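Local atomic coordinates of CDGSH iron-sulfur domain-containing protein 3, mitochondrial (Homo sapiens, PDB entry 6AVJ), a protein that binds two [2Fe-2S] clusters, which it can transfer to the apoferredoxins FDX1 and FDX2, and helps maintain iron homeostasis in mitochondria. Residues R3-E15 with C25-D37. The protein carries 2 engineered substitutions. Residues are numbered along the deposited sequence; the frame is centred on the assembly and turned at random.
Sequences RSVVALKTPIKVE and CVCGRSKKQPFCD. With FES (Fe2/s2 (inorganic) cluster), chain D; FES (Fe2/s2 (inorganic) cluster), chain E.
Ser-4 CB rests against Val-26 O (3.6 Å), and Val-5 N donates to Cys-27 O (3.1 Å), arriving above the carbonyl plane. That oxygen also accepts from a water that bridges to Arg-3 O and to Arg-29 NE, lying in plane at the guanidinium edge. Val-5 O receives a CA-H...O contact from Gly-28 CA (3.3 Å); a CB on Gly-28 would collide with that oxygen, and its positive phi (82°) also favours glycine. Val-5 CG1 nears Arg-29 NH2, the side chains crossing at about a right angle, while CG2 sits by Cys-27 O and Gly-28 O. The small Ala-7 fits where CB must sit 3.4 Å from Gly-28 O and 3.6 Å from Gln-33 NE2. A bend at chi2 (-63°) brings Gln-33 CG, CD and NE2 alongside this methyl, leaving CB to Leu-8 CD1 and Ile-12 CD1. Ile-12 CD1 also packs on Pro-34 CD (4.0 Å). Val-14 CG1 touches Phe-35 CE2 and Pro-34 CG, which lies over one Phe-35 face. Gln-33 NE2 donates to Ser-30 O (3.1 Å) and Cys-25 SG (3.5 Å), while OE1 is hydrogen-bonded to Lys-66 NZ; an alanine here would probably leave the thiolate without this donor and Lys-66 without this acceptor. The first segment thus backs the CDGSH-type cluster loop: Cys-25 and Cys-27 hold one iron, Cys-36 and the engineered Cys-40 the other, and N-H...S bonds, from Gln-33 NE2 to Cys-25 SG and Arg-29 N to Cys-27 SG, are likely to stabilise negative charge on sulfur.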
ATOM      1  N   ARG A   3      12.984   6.249  -1.322  1.00 16.09           N
ATOM      2  CA  ARG A   3      12.136   6.207  -0.125  1.00 17.93           C
ATOM      3  C   ARG A   3      10.672   5.964  -0.521  1.00 12.95           C
ATOM      4  O   ARG A   3      10.219   6.442  -1.548  1.00 14.08           O
ATOM      5  CB  ARG A   3      12.254   7.536   0.652  1.00 20.43           C
ATOM      6  CG  ARG A   3      13.702   7.803   1.159  1.00 30.34           C
ATOM      7  CD  ARG A   3      13.848   9.112   1.980  1.00 42.78           C
ATOM      8  NE  ARG A   3      13.208   9.022   3.293  1.00 49.90           N
ATOM      9  CZ  ARG A   3      12.963  10.063   4.089  1.00 46.14           C
ATOM     10  NH1 ARG A   3      13.306  11.303   3.731  1.00 42.20           N
ATOM     11  NH2 ARG A   3      12.357   9.859   5.252  1.00 40.16           N
ATOM     12  N   SER A   4       9.928   5.220   0.299  1.00 13.31           N
ATOM     13  CA  SER A   4       8.494   5.174   0.035  1.00 11.96           C
ATOM     14  C   SER A   4       7.839   6.478   0.494  1.00 13.34           C
ATOM     15  O   SER A   4       8.360   7.214   1.339  1.00 14.21           O
ATOM     16  CB  SER A   4       7.842   3.987   0.747  1.00 15.18           C
ATOM     17  OG  SER A   4       7.986   4.195   2.142  1.00 22.05           O
ATOM     18  N   VAL A   5       6.659   6.736  -0.037  1.00 11.47           N
ATOM     19  CA  VAL A   5       5.903   7.931   0.326  1.00 13.68           C
ATOM     20  C   VAL A   5       4.485   7.557   0.784  1.00 13.23           C
ATOM     21  O   VAL A   5       3.967   6.472   0.512  1.00 12.76           O
ATOM     22  CB  VAL A   5       5.876   8.948  -0.863  1.00 13.60           C
ATOM     23  CG1 VAL A   5       7.339   9.336  -1.283  1.00 15.20           C
ATOM     24  CG2 VAL A   5       5.090   8.389  -2.076  1.00 17.24           C
ATOM     25  N   VAL A   6       3.891   8.443   1.569  1.00 13.33           N
ATOM     26  CA  VAL A   6       2.535   8.240   2.076  1.00 15.69           C
ATOM     27  C   VAL A   6       1.555   8.529   0.932  1.00 16.67           C
ATOM     28  O   VAL A   6       1.496   9.656   0.420  1.00 15.49           O
ATOM     29  CB  VAL A   6       2.273   9.163   3.284  1.00 11.60           C
ATOM     30  CG1 VAL A   6       0.820   9.127   3.695  1.00 16.01           C
ATOM     31  CG2 VAL A   6       3.179   8.842   4.437  1.00 12.62           C
ATOM     32  N   ALA A   7       0.807   7.507   0.495  1.00 13.17           N
ATOM     33  CA  ALA A   7      -0.157   7.727  -0.593  1.00 13.53           C
ATOM     34  C   ALA A   7      -1.464   8.309  -0.082  1.00 19.32           C
ATOM     35  O   ALA A   7      -2.061   9.186  -0.722  1.00 17.55           O
ATOM     36  CB  ALA A   7      -0.437   6.413  -1.339  1.00 15.85           C
ATOM     37  N   LEU A   8      -1.956   7.787   1.033  1.00 18.50           N
ATOM     38  CA  LEU A   8      -3.182   8.264   1.646  1.00 16.63           C
ATOM     39  C   LEU A   8      -3.026   7.997   3.120  1.00 13.67           C
ATOM     40  O   LEU A   8      -2.091   7.304   3.537  1.00 12.75           O
ATOM     41  CB  LEU A   8      -4.442   7.547   1.076  1.00 14.70           C
ATOM     42  CG  LEU A   8      -4.657   7.683  -0.427  1.00 21.49           C
ATOM     43  CD1 LEU A   8      -5.503   6.566  -1.009  1.00 25.87           C
ATOM     44  CD2 LEU A   8      -5.292   9.077  -0.698  1.00 25.74           C
ATOM     45  N   LYS A   9      -3.987   8.494   3.902  1.00 11.36           N
ATOM     46  CA  LYS A   9      -3.947   8.393   5.351  1.00 13.83           C
ATOM     47  C   LYS A   9      -5.073   7.557   5.913  1.00 13.24           C
ATOM     48  O   LYS A   9      -5.235   7.507   7.129  1.00 15.39           O
ATOM     49  CB  LYS A   9      -3.994   9.779   5.995  1.00 20.72           C
ATOM     50  CG  LYS A   9      -2.733  10.573   5.796  1.00 24.04           C
ATOM     51  CD  LYS A   9      -2.900  11.895   6.568  1.00 27.07           C
ATOM     52  CE  LYS A   9      -1.929  12.880   6.092  1.00 27.75           C
ATOM     53  NZ  LYS A   9      -2.209  14.242   6.694  1.00 35.85           N
ATOM     54  N   THR A  10      -5.846   6.890   5.066  1.00 13.20           N
ATOM     55  CA  THR A  10      -6.855   5.930   5.520  1.00 15.78           C
ATOM     56  C   THR A  10      -6.774   4.732   4.587  1.00 14.71           C
ATOM     57  O   THR A  10      -6.589   4.915   3.368  1.00 11.36           O
ATOM     58  CB  THR A  10      -8.281   6.516   5.467  1.00 21.70           C
ATOM     59  OG1 THR A  10      -8.579   6.886   4.128  1.00 26.00           O
ATOM     60  CG2 THR A  10      -8.359   7.751   6.253  1.00 22.55           C
ATOM     61  N   PRO A  11      -6.947   3.518   5.119  1.00 13.02           N
ATOM     62  CA  PRO A  11      -6.814   2.306   4.299  1.00 14.33           C
ATOM     63  C   PRO A  11      -7.948   2.208   3.300  1.00 14.26           C
ATOM     64  O   PRO A  11      -8.956   2.888   3.428  1.00 14.26           O
ATOM     65  CB  PRO A  11      -6.890   1.162   5.335  1.00 13.90           C
ATOM     66  CG  PRO A  11      -7.676   1.738   6.482  1.00 12.24           C
ATOM     67  CD  PRO A  11      -7.239   3.211   6.535  1.00 11.83           C
ATOM     68  N   ILE A  12      -7.795   1.327   2.312  1.00 10.79           N
ATOM     69  CA  ILE A  12      -8.850   1.058   1.351  1.00 11.33           C
ATOM     70  C   ILE A  12      -9.352  -0.366   1.565  1.00 17.52           C
ATOM     71  O   ILE A  12      -8.570  -1.325   1.601  1.00 12.96           O
ATOM     72  CB  ILE A  12      -8.397   1.289  -0.106  1.00 13.20           C
ATOM     73  CG1 ILE A  12      -8.137   2.775  -0.302  1.00 14.40           C
ATOM     74  CG2 ILE A  12      -9.487   0.872  -1.071  1.00 15.62           C
ATOM     75  CD1 ILE A  12      -7.308   3.081  -1.548  1.00 14.94           C
ATOM     76  N   LYS A  13     -10.653  -0.497   1.729  1.00 14.15           N
ATOM     77  CA  LYS A  13     -11.256  -1.813   1.885  1.00 15.70           C
ATOM     78  C   LYS A  13     -11.433  -2.429   0.516  1.00 14.30           C
ATOM     79  O   LYS A  13     -11.906  -1.764  -0.403  1.00 17.26           O
ATOM     80  CB  LYS A  13     -12.613  -1.707   2.595  1.00 21.33           C
ATOM     81  CG  LYS A  13     -12.551  -1.151   3.978  1.00 22.24           C
ATOM     82  CD  LYS A  13     -13.825  -1.458   4.761  1.00 32.32           C
ATOM     83  CE  LYS A  13     -13.914  -0.649   6.066  1.00 47.67           C
ATOM     84  NZ  LYS A  13     -14.524   0.733   5.898  1.00 52.14           N
ATOM     85  N   VAL A  14     -11.056  -3.704   0.372  1.00 13.52           N
ATOM     86  CA  VAL A  14     -11.150  -4.390  -0.911  1.00 11.01           C
ATOM     87  C   VAL A  14     -11.680  -5.798  -0.660  1.00 13.21           C
ATOM     88  O   VAL A  14     -11.329  -6.458   0.337  1.00 10.59           O
ATOM     89  CB  VAL A  14      -9.794  -4.456  -1.666  1.00 19.06           C
ATOM     90  CG1 VAL A  14      -9.220  -3.117  -1.899  1.00 20.52           C
ATOM     91  CG2 VAL A  14      -8.824  -5.203  -0.905  1.00 22.07           C
ATOM     92  N   GLU A  15     -12.518  -6.256  -1.576  1.00 14.54           N
ATOM     93  CA  GLU A  15     -12.996  -7.638  -1.535  1.00 12.35           C
ATOM     94  C   GLU A  15     -11.955  -8.475  -2.265  1.00 16.46           C
ATOM     95  O   GLU A  15     -11.868  -8.429  -3.496  1.00 22.12           O
ATOM     96  CB  GLU A  15     -14.386  -7.766  -2.166  1.00 15.31           C
ATOM     97  CG  GLU A  15     -14.850  -9.204  -2.050  1.00 16.43           C
ATOM     98  CD  GLU A  15     -16.286  -9.434  -2.492  1.00 26.22           C
ATOM     99  OE1 GLU A  15     -17.102  -8.514  -2.414  1.00 26.08           O
ATOM    100  OE2 GLU A  15     -16.568 -10.565  -2.883  1.00 26.31           O
ATOM    101  N   CYS A  25       0.846  -1.998  -3.649  1.00 10.85           N
ATOM    102  CA  CYS A  25       1.827  -0.955  -3.914  1.00  9.14           C
ATOM    103  C   CYS A  25       2.631  -0.698  -2.640  1.00 11.31           C
ATOM    104  O   CYS A  25       2.078  -0.314  -1.599  1.00  9.39           O
ATOM    105  CB  CYS A  25       1.150   0.318  -4.438  1.00 13.28           C
ATOM    106  SG  CYS A  25       2.254   1.753  -4.512  1.00  9.56           S
ATOM    107  N   VAL A  26       3.942  -0.917  -2.722  1.00  9.22           N
ATOM    108  CA  VAL A  26       4.799  -0.656  -1.569  1.00 10.70           C
ATOM    109  C   VAL A  26       5.375   0.757  -1.586  1.00 10.82           C
ATOM    110  O   VAL A  26       5.849   1.231  -0.537  1.00 10.99           O
ATOM    111  CB  VAL A  26       5.962  -1.663  -1.501  1.00 12.35           C
ATOM    112  CG1 VAL A  26       5.473  -3.098  -1.635  1.00 13.42           C
ATOM    113  CG2 VAL A  26       7.025  -1.345  -2.561  1.00 12.14           C
ATOM    114  N   CYS A  27       5.417   1.408  -2.745  1.00  9.72           N
ATOM    115  CA  CYS A  27       6.193   2.635  -2.920  1.00 12.34           C
ATOM    116  C   CYS A  27       5.402   3.915  -2.650  1.00 12.95           C
ATOM    117  O   CYS A  27       6.019   4.981  -2.468  1.00 12.26           O
ATOM    118  CB  CYS A  27       6.804   2.690  -4.341  1.00 14.36           C
ATOM    119  SG  CYS A  27       5.541   3.058  -5.656  1.00 11.45           S
ATOM    120  N   GLY A  28       4.072   3.837  -2.583  1.00 11.05           N
ATOM    121  CA  GLY A  28       3.208   4.982  -2.383  1.00 13.65           C
ATOM    122  C   GLY A  28       2.880   5.812  -3.617  1.00 12.15           C
ATOM    123  O   GLY A  28       2.129   6.783  -3.495  1.00 11.27           O
ATOM    124  N   ARG A  29       3.356   5.432  -4.799  1.00  9.54           N
ATOM    125  CA  ARG A  29       3.211   6.275  -5.980  1.00 15.82           C
ATOM    126  C   ARG A  29       2.074   5.847  -6.908  1.00 13.93           C
ATOM    127  O   ARG A  29       1.704   6.604  -7.799  1.00 12.27           O
ATOM    128  CB  ARG A  29       4.538   6.292  -6.763  1.00 12.83           C
ATOM    129  CG  ARG A  29       5.694   7.010  -5.947  1.00 13.39           C
ATOM    130  CD  ARG A  29       7.103   6.909  -6.587  1.00 11.60           C
ATOM    131  NE  ARG A  29       8.006   7.652  -5.699  1.00 10.95           N
ATOM    132  CZ  ARG A  29       8.202   8.969  -5.765  1.00 14.32           C
ATOM    133  NH1 ARG A  29       7.620   9.671  -6.713  1.00 12.26           N
ATOM    134  NH2 ARG A  29       8.996   9.575  -4.890  1.00 17.00           N
ATOM    135  N   SER A  30       1.559   4.641  -6.775  1.00 12.55           N
ATOM    136  CA  SER A  30       0.498   4.207  -7.670  1.00 14.18           C
ATOM    137  C   SER A  30      -0.679   5.177  -7.612  1.00 13.24           C
ATOM    138  O   SER A  30      -1.070   5.652  -6.540  1.00 14.88           O
ATOM    139  CB  SER A  30      -0.011   2.830  -7.309  1.00 11.85           C
ATOM    140  OG  SER A  30      -1.157   2.559  -8.170  1.00 14.96           O
ATOM    141  N   LYS A  31      -1.249   5.459  -8.783  1.00 14.22           N
ATOM    142  CA  LYS A  31      -2.492   6.215  -8.852  1.00 15.67           C
ATOM    143  C   LYS A  31      -3.716   5.294  -8.825  1.00 20.17           C
ATOM    144  O   LYS A  31      -4.837   5.775  -9.002  1.00 19.18           O
ATOM    145  CB  LYS A  31      -2.511   7.104 -10.107  1.00 17.51           C
ATOM    146  CG  LYS A  31      -1.213   7.914 -10.343  1.00 23.08           C
ATOM    147  CD  LYS A  31      -0.726   8.661  -9.115  1.00 34.52           C
ATOM    148  CE  LYS A  31      -1.773   9.611  -8.536  1.00 43.44           C
ATOM    149  NZ  LYS A  31      -1.288  10.319  -7.269  1.00 42.91           N
ATOM    150  N   LYS A  32      -3.525   3.979  -8.602  1.00 15.35           N
ATOM    151  CA  LYS A  32      -4.646   3.044  -8.424  1.00 18.90           C
ATOM    152  C   LYS A  32      -4.529   2.348  -7.070  1.00 14.96           C
ATOM    153  O   LYS A  32      -4.554   1.108  -6.979  1.00 16.76           O
ATOM    154  CB  LYS A  32      -4.701   2.020  -9.576  1.00 21.95           C
ATOM    155  CG  LYS A  32      -4.566   2.733 -10.962  1.00 25.93           C
ATOM    156  CD  LYS A  32      -5.527   2.235 -12.023  1.00 36.88           C
ATOM    157  CE  LYS A  32      -5.105   0.865 -12.568  1.00 42.40           C
ATOM    158  NZ  LYS A  32      -6.128   0.284 -13.523  1.00 61.79           N
ATOM    159  N   GLN A  33      -4.402   3.142  -6.012  1.00 13.72           N
ATOM    160  CA  GLN A  33      -4.182   2.593  -4.695  1.00 12.42           C
ATOM    161  C   GLN A  33      -5.330   1.646  -4.381  1.00 14.26           C
ATOM    162  O   GLN A  33      -6.481   1.926  -4.745  1.00 12.66           O
ATOM    163  CB  GLN A  33      -4.099   3.695  -3.642  1.00 14.04           C
ATOM    164  CG  GLN A  33      -2.796   4.506  -3.665  1.00 13.30           C
ATOM    165  CD  GLN A  33      -1.585   3.642  -3.348  1.00 16.19           C
ATOM    166  OE1 GLN A  33      -1.672   2.668  -2.557  1.00 11.78           O
ATOM    167  NE2 GLN A  33      -0.460   3.959  -3.977  1.00 12.16           N
ATOM    168  N   PRO A  34      -5.068   0.552  -3.651  1.00 14.42           N
ATOM    169  CA  PRO A  34      -3.844   0.181  -2.903  1.00 11.58           C
ATOM    170  C   PRO A  34      -2.884  -0.676  -3.697  1.00 12.19           C
ATOM    171  O   PRO A  34      -1.917  -1.197  -3.126  1.00 12.16           O
ATOM    172  CB  PRO A  34      -4.386  -0.646  -1.747  1.00 10.35           C
ATOM    173  CG  PRO A  34      -5.588  -1.305  -2.340  1.00 10.53           C
ATOM    174  CD  PRO A  34      -6.189  -0.353  -3.326  1.00 11.92           C
ATOM    175  N   PHE A  35      -3.133  -0.846  -4.982  1.00  8.61           N
ATOM    176  CA  PHE A  35      -2.392  -1.793  -5.811  1.00 13.75           C
ATOM    177  C   PHE A  35      -1.423  -1.076  -6.743  1.00 13.12           C
ATOM    178  O   PHE A  35      -1.587   0.100  -7.063  1.00 11.93           O
ATOM    179  CB  PHE A  35      -3.375  -2.653  -6.652  1.00 14.79           C
ATOM    180  CG  PHE A  35      -4.350  -3.433  -5.804  1.00 13.65           C
ATOM    181  CD1 PHE A  35      -3.894  -4.420  -4.967  1.00 14.30           C
ATOM    182  CD2 PHE A  35      -5.718  -3.155  -5.841  1.00 19.67           C
ATOM    183  CE1 PHE A  35      -4.767  -5.137  -4.180  1.00 15.11           C
ATOM    184  CE2 PHE A  35      -6.594  -3.852  -5.072  1.00 17.38           C
ATOM    185  CZ  PHE A  35      -6.121  -4.844  -4.222  1.00 14.53           C
ATOM    186  N   CYS A  36      -0.430  -1.824  -7.197  1.00 11.03           N
ATOM    187  CA  CYS A  36       0.594  -1.323  -8.115  1.00 16.11           C
ATOM    188  C   CYS A  36       0.018  -1.042  -9.511  1.00 16.27           C
ATOM    189  O   CYS A  36      -0.785  -1.812 -10.035  1.00 17.87           O
ATOM    190  CB  CYS A  36       1.719  -2.353  -8.180  1.00 12.46           C
ATOM    191  SG  CYS A  36       3.060  -2.095  -9.303  1.00 12.04           S
ATOM    192  N   ASP A  37       0.401   0.099 -10.074  1.00 11.38           N
ATOM    193  CA  ASP A  37       0.120   0.457 -11.455  1.00 15.49           C
ATOM    194  C   ASP A  37       1.396   0.609 -12.277  1.00 20.10           C
ATOM    195  O   ASP A  37       1.340   1.113 -13.409  1.00 14.87           O
ATOM    196  CB  ASP A  37      -0.715   1.754 -11.516  1.00 14.35           C
ATOM    197  CG  ASP A  37       0.054   3.030 -11.107  1.00 15.98           C
ATOM    198  OD1 ASP A  37       1.283   2.992 -10.730  1.00 11.86           O
ATOM    199  OD2 ASP A  37      -0.608   4.125 -11.159  1.00 15.23           O
TER
HETATM  200 FE1  FES D 201       4.286  -0.476  -8.100  1.00 13.79          FE
HETATM  201 FE2  FES D 201       3.944   1.285  -6.080  1.00 13.51          FE
HETATM  202  S1  FES D 201       4.874  -0.686  -5.938  1.00 12.13           S
HETATM  203  S2  FES D 201       3.292   1.500  -8.167  1.00 11.52           S
HETATM  204 FE1  FES E 202      -3.526   1.765   8.045  1.00 10.84          FE
HETATM  205 FE2  FES E 202      -1.218   2.116   6.548  1.00 10.85          FE
HETATM  206  S1  FES E 202      -3.308   2.663   6.018  1.00 10.82           S
HETATM  207  S2  FES E 202      -1.459   1.155   8.523  1.00 10.04           S
HETATM  208  O   HOH W   1       8.366   5.836  -3.603  1.00 12.11           O
HETATM  209  O   HOH W   2      10.975   8.742  -2.921  1.00 14.86           O